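Local coordinates for sensory box/GGDEF family protein (Caulobacter crescentus, PDB 4YME) that probably works in cyclic di-GMP signalling at the membrane, this piece being the GGDEF (diguanylate cyclase-type) domain of a longer protein that also carries an EAL domain, at residues A[32-37]-A[140-145]; A[60-65]-A[121-126]; A[97-102]-A[129-134]. All coordinates share one frame; numbering follows the deposited sequence. Where two conformers were deposited one is given.

Contact 1 of 3, residues A[32-37]-A[140-145]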
loop_
_atom_site.group_PDB
_atom_site.type_symbol
_atom_site.label_atom_id
_atom_site.label_comp_id
_atom_site.label_asym_id
_atom_site.label_seq_id
_atom_site.Cartn_x
_atom_site.Cartn_y
_atom_site.Cartn_z
ATOM N N GLU A 32 -7.158 1.907 19.457
ATOM C CA GLU A 32 -6.006 2.000 18.551
ATOM C C GLU A 32 -6.347 2.848 17.310
ATOM O O GLU A 32 -7.505 3.026 16.997
ATOM C CB GLU A 32 -5.559 0.600 18.106
ATOM C CG GLU A 32 -4.963 -0.223 19.202
ATOM C CD GLU A 32 -4.989 -1.730 18.924
ATOM O OE1 GLU A 32 -6.097 -2.282 18.610
ATOM O OE2 GLU A 32 -3.905 -2.378 19.012
ATOM N N SER A 33 -5.288 3.333 16.688
ATOM C CA SER A 33 -5.473 4.055 15.429
ATOM C C SER A 33 -5.455 3.089 14.253
ATOM O O SER A 33 -4.790 2.053 14.291
ATOM C CB SER A 33 -4.443 5.132 15.260
ATOM O OG SER A 33 -3.197 4.608 15.102
ATOM N N LEU A 34 -6.227 3.438 13.245
ATOM C CA LEU A 34 -6.322 2.664 12.023
ATOM C C LEU A 34 -6.238 3.612 10.827
ATOM O O LEU A 34 -6.999 4.580 10.751
ATOM C CB LEU A 34 -7.650 1.922 11.996
ATOM C CG LEU A 34 -8.051 1.189 10.730
ATOM C CD1 LEU A 34 -7.100 0.152 10.451
ATOM C CD2 LEU A 34 -9.548 0.684 10.892
ATOM N N ALA A 35 -5.330 3.310 9.917
ATOM C CA ALA A 35 -5.102 4.097 8.679
ATOM C C ALA A 35 -5.000 3.179 7.489
ATOM O O ALA A 35 -4.514 2.019 7.623
ATOM C CB ALA A 35 -3.834 4.898 8.762
ATOM N N VAL A 36 -5.464 3.658 6.348
ATOM C CA VAL A 36 -5.371 2.923 5.079
ATOM C C VAL A 36 -4.540 3.759 4.145
ATOM O O VAL A 36 -4.873 4.915 3.879
ATOM C CB VAL A 36 -6.742 2.620 4.507
ATOM C CG1 VAL A 36 -6.681 1.972 3.154
ATOM C CG2 VAL A 36 -7.561 1.784 5.583
ATOM N N ILE A 37 -3.523 3.138 3.571
ATOM C CA ILE A 37 -2.561 3.772 2.713
ATOM C C ILE A 37 -2.612 3.123 1.365
ATOM O O ILE A 37 -2.324 1.929 1.256
ATOM C CB ILE A 37 -1.163 3.700 3.288
ATOM C CG1 ILE A 37 -1.111 4.328 4.674
ATOM C CG2 ILE A 37 -0.177 4.370 2.361
ATOM C CD1 ILE A 37 0.117 4.092 5.481
ATOM N N GLU A 140 -14.992 -0.240 2.839
ATOM C CA GLU A 140 -15.178 0.270 1.489
ATOM C C GLU A 140 -15.024 1.774 1.431
ATOM O O GLU A 140 -14.433 2.283 0.468
ATOM C CB GLU A 140 -16.571 -0.133 1.001
ATOM C CG GLU A 140 -16.735 -1.626 0.815
ATOM C CD GLU A 140 -16.787 -2.480 2.128
ATOM O OE1 GLU A 140 -17.202 -2.046 3.275
ATOM O OE2 GLU A 140 -16.346 -3.654 1.980
ATOM N N ALA A 141 -15.543 2.477 2.456
ATOM C CA ALA A 141 -15.415 3.928 2.538
ATOM C C ALA A 141 -13.956 4.327 2.659
ATOM O O ALA A 141 -13.514 5.227 1.949
ATOM C CB ALA A 141 -16.186 4.505 3.641
ATOM N N LEU A 142 -13.211 3.649 3.524
ATOM C CA LEU A 142 -11.781 3.947 3.670
ATOM C C LEU A 142 -10.993 3.641 2.392
ATOM O O LEU A 142 -10.054 4.392 2.072
ATOM C CB LEU A 142 -11.175 3.129 4.793
ATOM C CG LEU A 142 -11.636 3.597 6.172
ATOM C CD1 LEU A 142 -11.272 2.610 7.271
ATOM C CD2 LEU A 142 -11.080 4.973 6.519
HETATM N N MSE A 143 -11.315 2.533 1.740
HETATM C CA MSE A 143 -10.689 2.117 0.446
HETATM C C MSE A 143 -10.808 3.184 -0.574
HETATM O O MSE A 143 -9.824 3.568 -1.279
HETATM C CB MSE A 143 -11.465 0.943 -0.167
HETATM C CG MSE A 143 -11.165 -0.336 0.426
HETATM SE SE MSE A 143 -9.258 -0.371 0.582
HETATM C CE MSE A 143 -8.858 -1.101 -1.150
ATOM N N ALA A 144 -12.056 3.625 -0.757
ATOM C CA ALA A 144 -12.394 4.614 -1.780
ATOM C C ALA A 144 -11.725 5.937 -1.498
ATOM O O ALA A 144 -11.180 6.587 -2.411
ATOM C CB ALA A 144 -13.867 4.811 -1.875
ATOM N N ASN A 145 -11.792 6.368 -0.249
ATOM C CA ASN A 145 -11.220 7.653 0.191
ATOM C C ASN A 145 -9.712 7.622 0.051
ATOM O O ASN A 145 -9.094 8.644 -0.296
ATOM C CB ASN A 145 -11.531 7.943 1.644
ATOM C CG ASN A 145 -11.082 9.313 2.040
ATOM O OD1 ASN A 145 -9.951 9.507 2.491
ATOM N ND2 ASN A 145 -11.933 10.288 1.815
#

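Contact 2 of 3, residues A[60-65]-A[121-126]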
loop_
_atom_site.group_PDB
_atom_site.type_symbol
_atom_site.label_atom_id
_atom_site.label_comp_id
_atom_site.label_asym_id
_atom_site.label_seq_id
_atom_site.Cartn_x
_atom_site.Cartn_y
_atom_site.Cartn_z
ATOM N N LEU A 60 6.777 -5.349 -9.182
ATOM C CA LEU A 60 5.723 -5.763 -8.219
ATOM C C LEU A 60 6.267 -6.671 -7.139
ATOM O O LEU A 60 5.959 -6.528 -5.958
ATOM C CB LEU A 60 4.507 -6.338 -8.928
ATOM C CG LEU A 60 3.870 -5.433 -10.000
ATOM C CD1 LEU A 60 2.726 -6.127 -10.683
ATOM C CD2 LEU A 60 3.416 -4.127 -9.383
ATOM N N VAL A 61 7.082 -7.637 -7.538
ATOM C CA VAL A 61 7.672 -8.618 -6.625
ATOM C C VAL A 61 8.599 -7.946 -5.641
ATOM O O VAL A 61 8.563 -8.217 -4.443
ATOM C CB VAL A 61 8.404 -9.710 -7.447
ATOM C CG1 VAL A 61 9.301 -10.527 -6.579
ATOM C CG2 VAL A 61 7.310 -10.593 -8.106
ATOM N N GLU A 62 9.385 -6.994 -6.123
ATOM C CA GLU A 62 10.311 -6.321 -5.213
ATOM C C GLU A 62 9.537 -5.370 -4.277
ATOM O O GLU A 62 9.879 -5.263 -3.115
ATOM C CB GLU A 62 11.351 -5.565 -6.003
ATOM C CG GLU A 62 12.324 -4.773 -5.159
ATOM C CD GLU A 62 13.176 -5.534 -4.239
ATOM O OE1 GLU A 62 13.251 -6.786 -4.277
ATOM O OE2 GLU A 62 13.772 -4.941 -3.310
ATOM N N THR A 63 8.507 -4.695 -4.777
ATOM C CA THR A 63 7.675 -3.827 -3.915
ATOM C C THR A 63 7.125 -4.662 -2.788
ATOM O O THR A 63 7.151 -4.254 -1.648
ATOM C CB THR A 63 6.539 -3.192 -4.724
ATOM O OG1 THR A 63 7.135 -2.305 -5.715
ATOM C CG2 THR A 63 5.597 -2.365 -3.862
ATOM N N ALA A 64 6.579 -5.838 -3.127
ATOM C CA ALA A 64 6.006 -6.711 -2.121
ATOM C C ALA A 64 7.020 -7.183 -1.116
ATOM O O ALA A 64 6.717 -7.251 0.070
ATOM C CB ALA A 64 5.349 -7.860 -2.778
ATOM N N ARG A 65 8.205 -7.546 -1.585
ATOM C CA ARG A 65 9.274 -7.940 -0.664
ATOM C C ARG A 65 9.609 -6.832 0.336
ATOM O O ARG A 65 9.698 -7.086 1.544
ATOM C CB ARG A 65 10.531 -8.354 -1.442
ATOM C CG ARG A 65 11.628 -8.861 -0.528
ATOM C CD ARG A 65 12.941 -8.943 -1.228
ATOM N NE ARG A 65 13.528 -7.610 -1.458
ATOM C CZ ARG A 65 14.126 -6.873 -0.521
ATOM N NH1 ARG A 65 14.227 -7.282 0.736
ATOM N NH2 ARG A 65 14.610 -5.692 -0.842
ATOM N N LEU A 121 15.739 -0.898 -12.939
ATOM C CA LEU A 121 14.446 -0.347 -13.235
ATOM C C LEU A 121 14.089 0.705 -12.182
ATOM O O LEU A 121 14.317 0.506 -10.958
ATOM C CB LEU A 121 13.409 -1.428 -13.220
ATOM C CG LEU A 121 13.590 -2.581 -14.203
ATOM C CD1 LEU A 121 12.442 -3.536 -13.925
ATOM C CD2 LEU A 121 13.544 -2.086 -15.578
ATOM N N ALA A 122 13.612 1.853 -12.687
ATOM C CA ALA A 122 13.161 2.974 -11.836
ATOM C C ALA A 122 11.978 2.601 -10.980
ATOM O O ALA A 122 10.957 2.067 -11.418
ATOM C CB ALA A 122 12.821 4.137 -12.683
HETATM N N MSE A 123 12.169 2.816 -9.680
HETATM C CA MSE A 123 11.068 2.615 -8.722
HETATM C C MSE A 123 10.581 4.054 -8.375
HETATM O O MSE A 123 10.584 4.928 -9.235
HETATM C CB MSE A 123 11.473 1.697 -7.541
HETATM C CG MSE A 123 11.723 0.205 -7.844
HETATM SE SE MSE A 123 10.317 -1.168 -7.453
HETATM C CE MSE A 123 10.126 -0.911 -5.537
ATOM N N GLY A 124 10.141 4.325 -7.148
ATOM C CA GLY A 124 9.486 5.569 -6.810
ATOM C C GLY A 124 8.001 5.291 -6.703
ATOM O O GLY A 124 7.447 4.604 -7.520
ATOM N N SER A 125 7.371 5.863 -5.699
ATOM C CA SER A 125 5.952 5.640 -5.458
ATOM C C SER A 125 5.238 6.924 -5.063
ATOM O O SER A 125 5.888 7.918 -4.650
ATOM C CB SER A 125 5.832 4.667 -4.308
ATOM O OG SER A 125 6.365 5.197 -3.093
ATOM N N SER A 126 3.922 6.878 -5.154
ATOM C CA SER A 126 3.033 7.901 -4.651
ATOM C C SER A 126 2.050 7.261 -3.724
ATOM O O SER A 126 1.777 6.062 -3.885
ATOM C CB SER A 126 2.296 8.544 -5.796
ATOM O OG SER A 126 3.183 9.229 -6.665
#

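Contact 3 of 3, residues A[97-102]-A[129-134]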
loop_
_atom_site.group_PDB
_atom_site.type_symbol
_atom_site.label_atom_id
_atom_site.label_comp_id
_atom_site.label_asym_id
_atom_site.label_seq_id
_atom_site.Cartn_x
_atom_site.Cartn_y
_atom_site.Cartn_z
ATOM N N ALA A 97 -0.094 11.830 12.897
ATOM C CA ALA A 97 1.361 11.631 13.000
ATOM C C ALA A 97 1.826 10.194 12.730
ATOM O O ALA A 97 2.779 9.995 11.985
ATOM C CB ALA A 97 1.871 12.046 14.370
ATOM N N VAL A 98 1.209 9.211 13.381
ATOM C CA VAL A 98 1.696 7.821 13.295
ATOM C C VAL A 98 1.557 7.256 11.871
ATOM O O VAL A 98 2.428 6.482 11.389
ATOM C CB VAL A 98 1.005 6.864 14.353
ATOM C CG1 VAL A 98 -0.434 6.584 14.018
ATOM C CG2 VAL A 98 1.726 5.569 14.462
ATOM N N ALA A 99 0.459 7.655 11.213
ATOM C CA ALA A 99 0.236 7.286 9.815
ATOM C C ALA A 99 1.219 8.041 8.896
ATOM O O ALA A 99 1.868 7.437 8.036
ATOM C CB ALA A 99 -1.145 7.562 9.408
ATOM N N ALA A 100 1.369 9.359 9.120
ATOM C CA ALA A 100 2.348 10.146 8.339
ATOM C C ALA A 100 3.765 9.575 8.478
ATOM O O ALA A 100 4.537 9.563 7.492
ATOM C CB ALA A 100 2.331 11.622 8.805
ATOM N N GLU A 101 4.119 9.072 9.662
ATOM C CA GLU A 101 5.461 8.539 9.882
ATOM C C GLU A 101 5.708 7.245 9.060
ATOM O O GLU A 101 6.772 7.032 8.448
ATOM C CB GLU A 101 5.718 8.280 11.348
ATOM C CG GLU A 101 7.207 7.941 11.640
ATOM C CD GLU A 101 7.561 6.445 11.604
ATOM O OE1 GLU A 101 6.655 5.580 11.631
ATOM O OE2 GLU A 101 8.780 6.120 11.559
ATOM N N LEU A 102 4.729 6.363 9.079
ATOM C CA LEU A 102 4.861 5.182 8.271
ATOM C C LEU A 102 4.858 5.542 6.800
ATOM O O LEU A 102 5.619 4.948 6.037
ATOM C CB LEU A 102 3.687 4.254 8.575
ATOM C CG LEU A 102 3.587 3.015 7.663
ATOM C CD1 LEU A 102 4.775 2.102 7.723
ATOM C CD2 LEU A 102 2.237 2.303 8.002
ATOM N N VAL A 129 -3.462 8.633 1.985
ATOM C CA VAL A 129 -3.765 8.143 3.314
ATOM C C VAL A 129 -5.192 8.500 3.689
ATOM O O VAL A 129 -5.596 9.678 3.596
ATOM C CB VAL A 129 -2.817 8.741 4.370
ATOM C CG1 VAL A 129 -3.159 8.195 5.793
ATOM C CG2 VAL A 129 -1.383 8.423 4.034
ATOM N N SER A 130 -5.926 7.531 4.207
ATOM C CA SER A 130 -7.222 7.740 4.836
ATOM C C SER A 130 -7.191 7.264 6.263
ATOM O O SER A 130 -6.620 6.204 6.582
ATOM C CB SER A 130 -8.308 7.003 4.085
ATOM O OG SER A 130 -8.242 7.344 2.726
ATOM N N LEU A 131 -7.813 8.020 7.185
ATOM C CA LEU A 131 -7.807 7.712 8.604
ATOM C C LEU A 131 -9.200 7.362 9.071
ATOM O O LEU A 131 -10.191 8.005 8.687
ATOM C CB LEU A 131 -7.323 8.955 9.387
ATOM C CG LEU A 131 -5.960 9.528 8.997
ATOM C CD1 LEU A 131 -5.644 10.841 9.765
ATOM C CD2 LEU A 131 -4.923 8.483 9.197
ATOM N N TYR A 132 -9.319 6.311 9.866
ATOM C CA TYR A 132 -10.556 5.957 10.526
ATOM C C TYR A 132 -10.731 6.839 11.800
ATOM O O TYR A 132 -9.749 7.040 12.509
ATOM C CB TYR A 132 -10.502 4.473 10.945
ATOM C CG TYR A 132 -11.706 4.019 11.739
ATOM C CD1 TYR A 132 -12.882 3.616 11.093
ATOM C CD2 TYR A 132 -11.685 3.975 13.120
ATOM C CE1 TYR A 132 -13.990 3.226 11.810
ATOM C CE2 TYR A 132 -12.810 3.613 13.837
ATOM C CZ TYR A 132 -13.960 3.244 13.175
ATOM O OH TYR A 132 -15.067 2.836 13.895
ATOM N N PRO A 133 -11.935 7.374 12.056
ATOM C CA PRO A 133 -13.152 7.257 11.275
ATOM C C PRO A 133 -13.463 8.464 10.370
ATOM O O PRO A 133 -14.441 8.423 9.637
ATOM C CB PRO A 133 -14.238 7.194 12.368
ATOM C CG PRO A 133 -13.707 8.040 13.396
ATOM C CD PRO A 133 -12.224 7.845 13.424
ATOM N N ASP A 134 -12.646 9.490 10.398
ATOM C CA ASP A 134 -12.977 10.726 9.698
ATOM C C ASP A 134 -13.071 10.570 8.214
ATOM O O ASP A 134 -13.897 11.224 7.580
ATOM C CB ASP A 134 -11.962 11.798 10.028
ATOM C CG ASP A 134 -12.016 12.224 11.512
ATOM O OD1 ASP A 134 -13.021 11.950 12.216
ATOM O OD2 ASP A 134 -11.011 12.802 11.986
#

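Contact 1 of 3, residues A[32-37]-A[140-145]
This is a buried, wholly apolar helix-on-sheet contact, in which helix 139-156 lies against strand 33-41, an inner strand of the antiparallel sheet of the ferredoxin-like GGDEF fold. The axes of 33-37 and 140-145 come within 8.4 Å and cross at -44°, and no hydrogen bond passes between the segments. V36 and L142 carry most of the interface. With CG1 of V36 anti to the backbone N (chi1 175°), CG2 takes the place beside that N and touches L142 twice, at CB (3.9 Å from V36 CG2) and at CD1 (4.2 Å from V36 CG2). The leucine is thus met along its flank, from the root of the side chain out to one branch. The other methyl of V36, CG1, lies 4.3 Å from SE of the selenomethionine M143, a contact that belongs to one of two deposited conformers and is less certain. Helix 13-30 shares this side of the sheet, since L34 also rests on I24 and V27, whereas A35 turns away toward helix 95-109. Two residues before V36, on the same face of the strand, L34 adds a looser touch through one branch, CD2 standing 4.4 Å from L142 CD1.

Contact 2 of 3, residues A[60-65]-A[121-126]
The first split beta-alpha-beta unit of the ferredoxin-like GGDEF domain, strand 33-41, helix 53-70 and strand 76-81, supplies the helical half of this contact. The other half is the loop that leads from the small hairpin 114-116/119-121 into strand 125-131. One long side chain spans the gap: M123, a selenomethionine, reaches from the loop to T63. Its chain is bent at both chi2 (-100°) and chi3 (-60°), which turns the terminal methyl onto the helix. There CE lies 3.3 Å from T63 OG1 and 4.1 Å from T63 CA, while SE is 3.8 Å from T63 OG1. M123 has two conformers, so the close approach describes one of them and should be read with caution. The hydroxyl of T63 has its polar partner within the helix, the carbonyl O of L59, and the methyl of the selenomethionine lies beside it without a hydrogen bond. E62 joins more loosely through its aliphatic part, CG being 4.5 Å from M123 CE. Beyond that, its carboxylate turns to R65, which grips it side-on with two nitrogens: R65 NE to E62 OE1 is 2.9 Å, nearly straight at 170°, and R65 NH2 to E62 OE2 is 2.7 Å. Both oxygens are met on the syn side, and R66 forms a further salt bridge with OE2, so two arginines converge on this one carboxylate. M123 also packs on L59, R66 and V114. Such a loop residue, wedged between a hairpin and a helix, joins the small hairpin to the alpha/beta body of the GGDEF fold.

Contact 3 of 3, residues A[97-102]-A[129-134]
Helix 95-109 passes over strand 125-131, an outermost strand of the sheet, with the backbones nearest at A99 and V129, whose CA atoms are 7.7 Å apart. No hydrogen bond joins the segments, and the contact is made by three apolar side chains. The methyl of A99 points at the strand and settles over two residues, alternate ones on the strand, that face the helix: A99 CB is 3.9 Å from L131 CD2 and 4.2 Å from V129 CG1. V129 CG1 and L131 CD2 are themselves 3.8 Å apart, so the three methyls form a nearly equilateral triangle, with an angle of about 57° at A99 CB. V129 brings CG1 to this corner by placing it anti to the backbone N (chi1 180°), and L131 leans in with CG beside its own backbone N (chi1 -56°). The short alanine side chain lets the helix ride close to the sheet, where A99 also meets A35 and Q89 of the inner strands; A35 touches L131 as well. Between the two apolar residues, S130 faces the other side of the sheet, where, in the conformers given, its OG probably bonds N145 OD1.
Past L131 the chain turns away through a cis peptide between Y132 and P133, and P133 CB lies 3.8 Å above the ring plane of Y132, over its centre. The turn is tied back to the helix start by a hydrogen bond from Q95 NE2 to the carbonyl O of Y132. Strands 84-91 and 125-131 run parallel, with strand 33-41 between them, and helix 95-109 lies in the connection between them, ahead of the small hairpin 114-116/119-121; its packing here is that of the second split beta-alpha-beta unit of a ferredoxin-like fold.

Contacts 1 and 3 lie close together, centres about 8 Å apart, and use neighbouring strands of one sheet from its two faces: helix 139-156 against strand 33-41 in contact 1, helix 95-109 against the outer strand 125-131 in contact 3. They are tied through the sheet by a probable backbone hydrogen bond from V36 N to S130 O. Both are purely apolar, contact 1 buried and contact 3, toward the sheet edge, only partly so. Contact 2, with its centre about 22 Å from either, lies across the chain's centre. It is also buried, but sets a selenomethionine methyl beside a threonine hydroxyl, with a salt bridge of the helix itself at its border.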